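Local coordinates for protein catalase (Bacillus pumilus, PDB 4QOL) that breaks down hydrogen peroxide to water and oxygen at a heme iron and also has peroxidase-like reactivity toward phenolic substrates, at residues A[135-140]-A[330-334]; A[200-205]-A[324-330]; A[441-445]-A[473-478]. All blocks are in the same frame, centred on the assembly; numbering follows the deposited sequence.

Contact 1. Residues A[135-140]-A[330-334]; sequences FFIRDA and DKLLQ. With HEM (protoporphyrin IX containing Fe), chain E.
A single weak backbone bond is the only direct hydrogen bond between loop 135-140 and the helix start at 330-334. It runs from Ala140 N to Lys331 O at 3.4 Å, nearly linear at 165°. Segment 135-140 has no regular structure and lies between strand 123-130 and helix 143-150. Phe135, Ile137 and Asp139 are extended (phi/psi -132/171, -140/165, -141/127); Ala140 turns at -58/-22. The closest CA pair is Asp139 with Leu332, 4.3 Å apart. Asp330, with chi1 t, is the N-cap of helix 331-348. Its OD1 accepts from Leu333 N at 3.0 Å and, weakly, from Leu332 N at 2.9 Å. Leu332 buries the most surface here (118 Å²), with chi1 t and chi2 p. Its CD2 lies 3.6 Å from Phe135 CD2, and its CD1 lies 3.6 Å from Ile137 CG1. The heme closes this apolar cluster. Phe135 sets one ring face over the methyl CMC, with Phe135 CD1 3.5 Å from HEM CMC. Leu332 CD1 and Ala140 CB each reach HEM CBB at 3.6 Å. On the polar side, Lys331 is extended beyond an m chi1. A water bridges Asp139 OD2 at 2.7 Å and Lys331 NZ at 3.1 Å. Asp139 also bonds Ser23, and Lys331 bonds His28, both of the second subunit. The chemistry is therefore divided: apolar groups line the heme pocket, while the charged ends of Asp139 and Lys331 face the second subunit.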
loop_
_atom_site.group_PDB
_atom_site.type_symbol
_atom_site.label_atom_id
_atom_site.label_comp_id
_atom_site.label_asym_id
_atom_site.label_seq_id
_atom_site.Cartn_x
_atom_site.Cartn_y
_atom_site.Cartn_z
ATOM N N PHE A 135 -13.665 10.199 29.406
ATOM C CA PHE A 135 -14.103 9.785 28.105
ATOM C C PHE A 135 -15.556 9.320 28.093
ATOM O O PHE A 135 -16.163 9.112 29.134
ATOM C CB PHE A 135 -13.177 8.675 27.544
ATOM C CG PHE A 135 -12.995 8.735 26.094
ATOM C CD1 PHE A 135 -12.417 9.831 25.517
ATOM C CD2 PHE A 135 -13.397 7.694 25.272
ATOM C CE1 PHE A 135 -12.282 9.950 24.145
ATOM C CE2 PHE A 135 -13.235 7.760 23.899
ATOM C CZ PHE A 135 -12.623 8.860 23.334
ATOM N N PHE A 136 -16.066 9.098 26.887
ATOM C CA PHE A 136 -17.482 8.723 26.669
ATOM C C PHE A 136 -17.782 7.259 27.036
ATOM O O PHE A 136 -18.885 6.910 27.380
ATOM C CB PHE A 136 -17.847 8.810 25.172
ATOM C CG PHE A 136 -17.581 10.128 24.517
ATOM C CD1 PHE A 136 -16.342 10.378 23.916
ATOM C CD2 PHE A 136 -18.590 11.061 24.414
ATOM C CE1 PHE A 136 -16.102 11.541 23.255
ATOM C CE2 PHE A 136 -18.350 12.252 23.753
ATOM C CZ PHE A 136 -17.099 12.475 23.165
ATOM N N ILE A 137 -16.750 6.419 26.976
ATOM C CA ILE A 137 -16.865 4.965 27.047
ATOM C C ILE A 137 -15.709 4.451 27.894
ATOM O O ILE A 137 -14.796 5.186 28.165
ATOM C CB ILE A 137 -16.828 4.285 25.665
ATOM C CG1 ILE A 137 -15.592 4.680 24.846
ATOM C CG2 ILE A 137 -18.116 4.562 24.882
ATOM C CD1 ILE A 137 -15.352 3.804 23.635
ATOM N N ARG A 138 -15.813 3.197 28.341
ATOM C CA ARG A 138 -14.797 2.613 29.231
ATOM C C ARG A 138 -14.206 1.297 28.708
ATOM O O ARG A 138 -13.484 0.629 29.458
ATOM C CB ARG A 138 -15.394 2.414 30.646
ATOM C CG ARG A 138 -16.561 1.444 30.639
ATOM C CD ARG A 138 -16.995 0.975 32.040
ATOM N NE ARG A 138 -17.457 2.055 32.835
ATOM C CZ ARG A 138 -18.719 2.268 33.226
ATOM N NH1 ARG A 138 -19.744 1.605 32.661
ATOM N NH2 ARG A 138 -18.935 3.248 34.083
ATOM N N ASP A 139 -14.552 0.885 27.471
ATOM C CA ASP A 139 -14.049 -0.339 26.911
ATOM C C ASP A 139 -13.769 -0.087 25.452
ATOM O O ASP A 139 -14.625 0.363 24.718
ATOM C CB ASP A 139 -15.071 -1.510 27.099
ATOM C CG ASP A 139 -14.468 -2.876 26.772
ATOM O OD1 ASP A 139 -13.858 -2.993 25.685
ATOM O OD2 ASP A 139 -14.517 -3.813 27.619
ATOM N N ALA A 140 -12.550 -0.391 25.028
ATOM C CA ALA A 140 -12.139 -0.180 23.643
ATOM C C ALA A 140 -12.977 -0.882 22.590
ATOM O O ALA A 140 -13.043 -0.418 21.421
ATOM C CB ALA A 140 -10.662 -0.591 23.520
ATOM N N ASP A 330 -7.242 -0.267 32.943
ATOM C CA ASP A 330 -8.329 0.454 32.278
ATOM C C ASP A 330 -8.592 -0.192 30.875
ATOM O O ASP A 330 -7.669 -0.232 30.088
ATOM C CB ASP A 330 -7.868 1.917 32.229
ATOM C CG ASP A 330 -8.800 2.865 31.415
ATOM O OD1 ASP A 330 -9.333 2.433 30.395
ATOM O OD2 ASP A 330 -8.798 4.079 31.720
ATOM N N LYS A 331 -9.844 -0.640 30.590
ATOM C CA LYS A 331 -10.067 -1.495 29.476
ATOM C C LYS A 331 -10.112 -0.644 28.161
ATOM O O LYS A 331 -10.001 -1.201 27.094
ATOM C CB LYS A 331 -11.389 -2.268 29.569
ATOM C CG LYS A 331 -11.475 -3.241 30.739
ATOM C CD LYS A 331 -12.818 -3.980 30.729
ATOM C CE LYS A 331 -13.045 -4.670 32.058
ATOM N NZ LYS A 331 -14.350 -5.350 32.026
ATOM N N LEU A 332 -10.317 0.657 28.326
ATOM C CA LEU A 332 -10.275 1.606 27.193
ATOM C C LEU A 332 -8.785 1.794 26.808
ATOM O O LEU A 332 -8.421 1.549 25.634
ATOM C CB LEU A 332 -10.944 2.908 27.634
ATOM C CG LEU A 332 -11.173 3.883 26.458
ATOM C CD1 LEU A 332 -12.301 3.388 25.556
ATOM C CD2 LEU A 332 -11.443 5.227 27.052
ATOM N N LEU A 333 -7.946 2.048 27.803
ATOM C CA LEU A 333 -6.463 2.119 27.583
ATOM C C LEU A 333 -5.910 0.839 26.951
ATOM O O LEU A 333 -5.113 0.902 26.009
ATOM C CB LEU A 333 -5.755 2.410 28.866
ATOM C CG LEU A 333 -4.222 2.382 28.837
ATOM C CD1 LEU A 333 -3.653 3.369 27.839
ATOM C CD2 LEU A 333 -3.696 2.687 30.267
ATOM N N GLN A 334 -6.343 -0.295 27.448
ATOM C CA GLN A 334 -5.819 -1.535 26.940
ATOM C C GLN A 334 -5.918 -1.672 25.407
ATOM O O GLN A 334 -4.988 -2.121 24.768
ATOM C CB GLN A 334 -6.452 -2.737 27.649
ATOM C CG GLN A 334 -6.155 -2.812 29.141
ATOM C CD GLN A 334 -4.853 -3.476 29.492
ATOM O OE1 GLN A 334 -4.568 -4.571 29.022
ATOM N NE2 GLN A 334 -4.045 -2.820 30.272
HETATM C CHA HEM E . -5.565 9.450 17.497
HETATM C CHB HEM E . -7.664 5.183 18.457
HETATM C CHC HEM E . -9.188 7.012 22.831
HETATM C CHD HEM E . -6.441 10.920 22.016
HETATM C C1A HEM E . -6.038 8.153 17.374
HETATM C C2A HEM E . -5.882 7.316 16.223
HETATM C C3A HEM E . -6.469 6.119 16.498
HETATM C C4A HEM E . -6.979 6.209 17.806
HETATM C CMA HEM E . -6.548 4.839 15.717
HETATM C CAA HEM E . -5.148 7.715 14.983
HETATM C CBA HEM E . -3.655 7.748 15.371
HETATM C CGA HEM E . -2.776 7.949 14.193
HETATM O O1A HEM E . -1.582 8.247 14.400
HETATM O O2A HEM E . -3.181 7.725 13.030
HETATM C C1B HEM E . -8.264 5.374 19.734
HETATM C C2B HEM E . -9.021 4.343 20.375
HETATM C C3B HEM E . -9.467 4.832 21.575
HETATM C C4B HEM E . -8.926 6.192 21.714
HETATM C CMB HEM E . -9.256 2.970 19.798
HETATM C CAB HEM E . -10.250 4.169 22.620
HETATM C CBB HEM E . -10.375 2.840 22.595
HETATM C C1C HEM E . -8.556 8.246 22.987
HETATM C C2C HEM E . -8.446 8.898 24.194
HETATM C C3C HEM E . -7.696 10.009 23.957
HETATM C C4C HEM E . -7.268 10.004 22.608
HETATM C CMC HEM E . -9.145 8.468 25.465
HETATM C CAC HEM E . -7.236 10.926 24.945
HETATM C CBC HEM E . -7.101 10.472 26.179
HETATM C C1D HEM E . -6.001 10.787 20.690
HETATM C C2D HEM E . -5.189 11.824 20.053
HETATM C C3D HEM E . -4.957 11.455 18.789
HETATM C C4D HEM E . -5.626 10.165 18.660
HETATM C CMD HEM E . -4.758 13.073 20.762
HETATM C CAD HEM E . -4.155 12.182 17.739
HETATM C CBD HEM E . -2.673 11.853 18.025
HETATM C CGD HEM E . -1.917 12.624 16.983
HETATM O O1D HEM E . -1.700 13.807 17.214
HETATM O O2D HEM E . -1.519 12.085 15.915
HETATM N NA HEM E . -6.702 7.443 18.379
HETATM N NB HEM E . -8.250 6.424 20.576
HETATM N NC HEM E . -7.778 8.877 22.041
HETATM N ND HEM E . -6.246 9.802 19.833
HETATM FE FE HEM E . -7.211 8.183 20.194
HETATM O O HOH W 1 -16.050 -3.989 29.873
#

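Contact 2. Residues A[200-205]-A[324-330]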
loop_
_atom_site.group_PDB
_atom_site.type_symbol
_atom_site.label_atom_id
_atom_site.label_comp_id
_atom_site.label_asym_id
_atom_site.label_seq_id
_atom_site.Cartn_x
_atom_site.Cartn_y
_atom_site.Cartn_z
ATOM N N HIS A 200 -6.632 8.540 31.381
ATOM C CA HIS A 200 -6.491 7.311 32.124
ATOM C C HIS A 200 -5.619 7.450 33.347
ATOM O O HIS A 200 -4.723 8.284 33.411
ATOM C CB HIS A 200 -5.809 6.211 31.294
ATOM C CG HIS A 200 -6.381 6.031 29.906
ATOM N ND1 HIS A 200 -7.597 5.427 29.706
ATOM C CD2 HIS A 200 -5.892 6.323 28.678
ATOM C CE1 HIS A 200 -7.884 5.417 28.397
ATOM N NE2 HIS A 200 -6.884 5.984 27.752
ATOM N N THR A 201 -5.931 6.608 34.298
ATOM C CA THR A 201 -5.004 6.166 35.370
ATOM C C THR A 201 -3.906 5.339 34.726
ATOM O O THR A 201 -4.162 4.459 33.901
ATOM C CB THR A 201 -5.760 5.340 36.359
ATOM O OG1 THR A 201 -6.856 6.129 36.903
ATOM C CG2 THR A 201 -4.845 4.857 37.472
ATOM N N PHE A 202 -2.657 5.666 35.078
ATOM C CA PHE A 202 -1.528 4.845 34.772
ATOM C C PHE A 202 -0.903 4.328 36.086
ATOM O O PHE A 202 -1.339 4.677 37.167
ATOM C CB PHE A 202 -0.485 5.686 34.005
ATOM C CG PHE A 202 -0.960 6.099 32.655
ATOM C CD1 PHE A 202 -0.813 5.213 31.555
ATOM C CD2 PHE A 202 -1.637 7.280 32.469
ATOM C CE1 PHE A 202 -1.366 5.573 30.289
ATOM C CE2 PHE A 202 -2.149 7.639 31.221
ATOM C CZ PHE A 202 -2.033 6.797 30.161
ATOM N N ARG A 203 0.104 3.541 35.928
ATOM C CA ARG A 203 0.876 3.025 37.074
ATOM C C ARG A 203 2.260 3.651 37.070
ATOM O O ARG A 203 2.961 3.575 36.028
ATOM C CB ARG A 203 0.982 1.510 36.974
ATOM C CG ARG A 203 -0.296 0.755 37.289
ATOM C CD ARG A 203 0.015 -0.771 37.280
ATOM N NE ARG A 203 -1.151 -1.464 37.770
ATOM C CZ ARG A 203 -1.193 -2.298 38.809
ATOM N NH1 ARG A 203 -0.107 -2.707 39.451
ATOM N NH2 ARG A 203 -2.361 -2.776 39.144
ATOM N N TRP A 204 2.697 4.161 38.227
ATOM C CA TRP A 204 4.059 4.623 38.405
ATOM C C TRP A 204 4.746 3.628 39.301
ATOM O O TRP A 204 4.195 3.238 40.325
ATOM C CB TRP A 204 4.065 6.016 39.004
ATOM C CG TRP A 204 4.107 7.101 38.036
ATOM C CD1 TRP A 204 3.907 7.047 36.628
ATOM C CD2 TRP A 204 4.345 8.464 38.334
ATOM N NE1 TRP A 204 4.042 8.301 36.096
ATOM C CE2 TRP A 204 4.278 9.197 37.106
ATOM C CE3 TRP A 204 4.621 9.151 39.478
ATOM C CZ2 TRP A 204 4.550 10.530 37.038
ATOM C CZ3 TRP A 204 4.763 10.542 39.410
ATOM C CH2 TRP A 204 4.744 11.197 38.193
ATOM N N VAL A 205 5.922 3.165 38.895
ATOM C CA VAL A 205 6.644 2.165 39.608
ATOM C C VAL A 205 8.012 2.767 39.920
ATOM O O VAL A 205 8.727 3.158 39.018
ATOM C CB VAL A 205 6.825 0.847 38.809
ATOM C CG1 VAL A 205 7.462 -0.209 39.718
ATOM C CG2 VAL A 205 5.479 0.371 38.271
ATOM N N GLY A 324 9.363 2.576 34.555
ATOM C CA GLY A 324 8.737 3.333 35.668
ATOM C C GLY A 324 7.339 3.858 35.419
ATOM O O GLY A 324 6.681 4.355 36.311
ATOM N N ILE A 325 6.898 3.779 34.154
ATOM C CA ILE A 325 5.529 4.193 33.795
ATOM C C ILE A 325 4.881 3.095 32.995
ATOM O O ILE A 325 5.404 2.693 31.945
ATOM C CB ILE A 325 5.558 5.459 32.951
ATOM C CG1 ILE A 325 6.362 6.589 33.613
ATOM C CG2 ILE A 325 4.138 5.986 32.723
ATOM C CD1 ILE A 325 6.533 7.894 32.844
ATOM N N GLU A 326 3.780 2.582 33.527
ATOM C CA GLU A 326 3.105 1.409 32.993
ATOM C C GLU A 326 1.608 1.666 32.760
ATOM O O GLU A 326 1.041 2.589 33.327
ATOM C CB GLU A 326 3.317 0.229 33.935
ATOM C CG GLU A 326 4.783 -0.204 33.904
ATOM C CD GLU A 326 5.148 -1.359 34.774
ATOM O OE1 GLU A 326 4.257 -2.147 35.122
ATOM O OE2 GLU A 326 6.374 -1.490 35.069
ATOM N N ALA A 327 0.992 0.823 31.919
ATOM C CA ALA A 327 -0.472 0.887 31.730
ATOM C C ALA A 327 -1.168 0.485 33.008
ATOM O O ALA A 327 -0.634 -0.316 33.810
ATOM C CB ALA A 327 -0.901 -0.015 30.573
ATOM N N SER A 328 -2.322 1.030 33.273
ATOM C CA SER A 328 -3.208 0.401 34.201
ATOM C C SER A 328 -4.104 -0.594 33.455
ATOM O O SER A 328 -4.160 -0.624 32.192
ATOM C CB SER A 328 -4.073 1.415 34.916
ATOM O OG SER A 328 -5.131 1.931 34.078
ATOM N N GLU A 329 -4.935 -1.248 34.253
ATOM C CA GLU A 329 -5.968 -2.183 33.789
ATOM C C GLU A 329 -7.181 -1.585 33.046
ATOM O O GLU A 329 -8.005 -2.324 32.518
ATOM C CB GLU A 329 -6.370 -3.009 35.022
ATOM C CG GLU A 329 -6.632 -2.112 36.238
ATOM C CD GLU A 329 -5.425 -1.774 37.254
ATOM O OE1 GLU A 329 -4.207 -1.569 37.001
ATOM O OE2 GLU A 329 -5.730 -1.598 38.471
ATOM N N ASP A 330 -7.242 -0.267 32.943
ATOM C CA ASP A 330 -8.329 0.454 32.278
ATOM C C ASP A 330 -8.592 -0.192 30.875
ATOM O O ASP A 330 -7.669 -0.232 30.088
ATOM C CB ASP A 330 -7.868 1.917 32.229
ATOM C CG ASP A 330 -8.800 2.865 31.415
ATOM O OD1 ASP A 330 -9.333 2.433 30.395
ATOM O OD2 ASP A 330 -8.798 4.079 31.720
HETATM O O HOH W 2 -8.314 5.022 34.255
#
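Backbone hydrogen bonds join strands 202-205 and 325-327 as an antiparallel pair. Arg203 and Glu326 form the hydrogen-bonded pair: Arg203 N to Glu326 O is 2.9 Å, and Glu326 N to Arg203 O is 2.8 Å. Val205 N adds a bond to Gly324 O at 2.9 Å. CA-H...O contacts support these, such as Trp204 CA to Gly324 O at 3.4 Å. Gly324 has a positive phi of 97°. A CB there would clash with the preceding carbonyl.

Side-chain hydrogen bonds take over beyond the strands. Ser328 OG donates to Thr201 O at 2.7 Å and accepts from Asp330 N at 3.3 Å, which makes an ST turn. His200 ND1 donates to Asp330 OD2 at 2.7 Å. A water accepts from Thr201 N and donates to Asp330 OD2.

One salt bridge crosses the contact. Arg203 NH2 and NE both bond Glu329 OE1, at 3.1 and 3.2 Å, so one carboxylate oxygen serves two donors.

Among apolar side chains, Trp204 CD1 meets Ile325 CG1 at 3.9 Å, on the sheet face away from Arg203 and Glu326. Trp204 NE1 bonds Tyr216 on strand 211-220.

Strand 202-205 also pairs with strand 211-220, so 325-327 extends the antiparallel sheet of the catalase fold. The His-carboxylate bond at the far end ties His200, a heme-pocket residue, to the N-cap of helix 331-348.

Contact 3. Residues A[441-445]-A[473-478]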
loop_
_atom_site.group_PDB
_atom_site.type_symbol
_atom_site.label_atom_id
_atom_site.label_comp_id
_atom_site.label_asym_id
_atom_site.label_seq_id
_atom_site.Cartn_x
_atom_site.Cartn_y
_atom_site.Cartn_z
ATOM N N ILE A 441 -27.157 23.976 29.212
ATOM C CA ILE A 441 -28.540 23.634 28.825
ATOM C C ILE A 441 -28.836 24.160 27.409
ATOM O O ILE A 441 -29.451 23.479 26.604
ATOM C CB ILE A 441 -29.564 24.214 29.842
ATOM C CG1 ILE A 441 -29.386 23.561 31.216
ATOM C CG2 ILE A 441 -30.986 24.048 29.333
ATOM C CD1 ILE A 441 -29.613 22.052 31.221
ATOM N N LYS A 442 -28.358 25.349 27.109
ATOM C CA LYS A 442 -28.496 25.941 25.768
ATOM C C LYS A 442 -27.823 25.059 24.683
ATOM O O LYS A 442 -28.374 24.794 23.640
ATOM C CB LYS A 442 -27.817 27.311 25.808
ATOM C CG LYS A 442 -27.737 28.032 24.471
ATOM C CD LYS A 442 -26.824 29.243 24.592
ATOM C CE LYS A 442 -27.066 30.210 23.437
ATOM N NZ LYS A 442 -26.451 29.722 22.167
ATOM N N ASN A 443 -26.599 24.595 24.987
ATOM C CA ASN A 443 -25.812 23.815 23.990
ATOM C C ASN A 443 -26.415 22.434 23.776
ATOM O O ASN A 443 -26.565 21.972 22.654
ATOM C CB ASN A 443 -24.387 23.662 24.477
ATOM C CG ASN A 443 -23.636 24.969 24.549
ATOM O OD1 ASN A 443 -23.988 25.941 23.884
ATOM N ND2 ASN A 443 -22.531 24.977 25.316
ATOM N N LEU A 444 -26.886 21.826 24.870
ATOM C CA LEU A 444 -27.613 20.548 24.779
ATOM C C LEU A 444 -28.911 20.663 24.038
ATOM O O LEU A 444 -29.244 19.842 23.218
ATOM C CB LEU A 444 -27.865 19.947 26.160
ATOM C CG LEU A 444 -26.653 19.344 26.876
ATOM C CD1 LEU A 444 -27.028 19.071 28.312
ATOM C CD2 LEU A 444 -26.163 18.053 26.226
ATOM N N THR A 445 -29.667 21.730 24.326
ATOM C CA THR A 445 -30.956 21.917 23.666
ATOM C C THR A 445 -30.803 22.065 22.160
ATOM O O THR A 445 -31.556 21.460 21.367
ATOM C CB THR A 445 -31.691 23.168 24.285
ATOM O OG1 THR A 445 -31.934 22.946 25.687
ATOM C CG2 THR A 445 -32.962 23.467 23.566
ATOM N N ARG A 473 -34.458 21.099 33.855
ATOM C CA ARG A 473 -34.125 22.263 33.064
ATOM C C ARG A 473 -34.022 21.911 31.600
ATOM O O ARG A 473 -34.485 22.655 30.730
ATOM C CB ARG A 473 -32.823 22.935 33.543
ATOM C CG ARG A 473 -33.024 23.738 34.813
ATOM C CD ARG A 473 -31.758 24.308 35.426
ATOM N NE ARG A 473 -31.223 25.421 34.680
ATOM C CZ ARG A 473 -30.400 26.341 35.189
ATOM N NH1 ARG A 473 -29.990 26.288 36.435
ATOM N NH2 ARG A 473 -29.952 27.308 34.413
ATOM N N LEU A 474 -33.418 20.756 31.312
ATOM C CA LEU A 474 -33.261 20.374 29.891
ATOM C C LEU A 474 -34.586 19.988 29.280
ATOM O O LEU A 474 -34.909 20.401 28.141
ATOM C CB LEU A 474 -32.249 19.190 29.818
ATOM C CG LEU A 474 -31.422 18.922 28.596
ATOM C CD1 LEU A 474 -31.294 17.397 28.321
ATOM C CD2 LEU A 474 -31.597 19.783 27.372
ATOM N N ALA A 475 -35.402 19.245 30.047
ATOM C CA ALA A 475 -36.761 18.879 29.597
ATOM C C ALA A 475 -37.540 20.134 29.281
ATOM O O ALA A 475 -38.242 20.200 28.260
ATOM C CB ALA A 475 -37.477 18.001 30.620
ATOM N N ASP A 476 -37.433 21.110 30.168
ATOM C CA ASP A 476 -38.190 22.344 30.035
ATOM C C ASP A 476 -37.787 23.056 28.766
ATOM O O ASP A 476 -38.621 23.512 27.974
ATOM C CB ASP A 476 -37.925 23.256 31.244
ATOM C CG ASP A 476 -38.585 22.746 32.551
ATOM O OD1 ASP A 476 -39.385 21.773 32.538
ATOM O OD2 ASP A 476 -38.347 23.386 33.594
ATOM N N SER A 477 -36.476 23.155 28.556
ATOM C CA SER A 477 -35.923 23.914 27.427
ATOM C C SER A 477 -36.273 23.232 26.086
ATOM O O SER A 477 -36.578 23.877 25.077
ATOM C CB SER A 477 -34.421 24.096 27.683
ATOM O OG SER A 477 -33.795 24.755 26.597
ATOM N N LEU A 478 -36.350 21.905 26.107
ATOM C CA LEU A 478 -36.816 21.113 24.963
ATOM C C LEU A 478 -38.355 20.999 24.755
ATOM O O LEU A 478 -38.792 20.398 23.758
ATOM C CB LEU A 478 -36.168 19.713 24.998
ATOM C CG LEU A 478 -34.694 19.662 24.653
ATOM C CD1 LEU A 478 -34.132 18.321 25.127
ATOM C CD2 LEU A 478 -34.426 19.893 23.161
#
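Both segments are helical: 441-445 belongs to helix 434-448 and 473-478 to helix 468-478. Their short axes approach to 9.7 Å and cross at -53°, with the N-to-C directions 53° apart. The nearest CA pairs are Ile441 with Leu474 at 5.8 Å and Thr445 with Leu478 at 6.1 Å. Each pair is thus met again four residues later on both helices, about one turn on.

Ile441 points at the partner helix and buries the most surface of any residue here. Its CD1 is 4.1 Å from both Arg473 CB and Leu474 CB, and its CG2 is 3.8 Å from Ser477 CB. Leu474 reaches across to Leu444, with Leu474 CD2 3.9 Å from Leu444 CB. It also touches Ile460 and Phe463 of helix 453-466, so a third helix shares this core. Leu478 CD2 packs 3.9 Å from Thr445 CG2.

One hydrogen bond links the helices, from Ser477 OG to Thr445 OG1 at 2.8 Å. Thr445 OG1 in turn donates to Ile441 O at 2.7 Å, back onto its own helix. The threonine hydroxyl therefore acts as both donor and acceptor. The guanidinium of Arg473 passes near Ile441 CG1 and forms a salt bridge with Glu434.

The arrangement is an apolar helix-helix interface with a small hydroxyl pair near its exposed border. The -53° crossing and the four-residue repeat are consistent with ridges-into-grooves packing, here in the C-terminal helical region of this catalase, which matches the catalase-related immune-responsive family.

How the contacts relate
Contacts 1 and 2 form one continuous region, with centres 14 Å apart. They share Asp330, where strand 325-327 leads into helix 331-348. Along the chain, contact 2 is nested inside the loop closed by contact 1. They touch through Leu333, which packs on Phe202, and through a probable hydrogen bond from Gln334 NE2 to Ser328 O, 2.9 Å. Together they join the antiparallel sheet to the wall of the heme pocket. Contact 3 comes later in the chain, in the C-terminal helical region. Its centre is 29 Å from that of contact 1 and 38 Å from that of contact 2. It touches neither and joins helices 434-448 and 468-478.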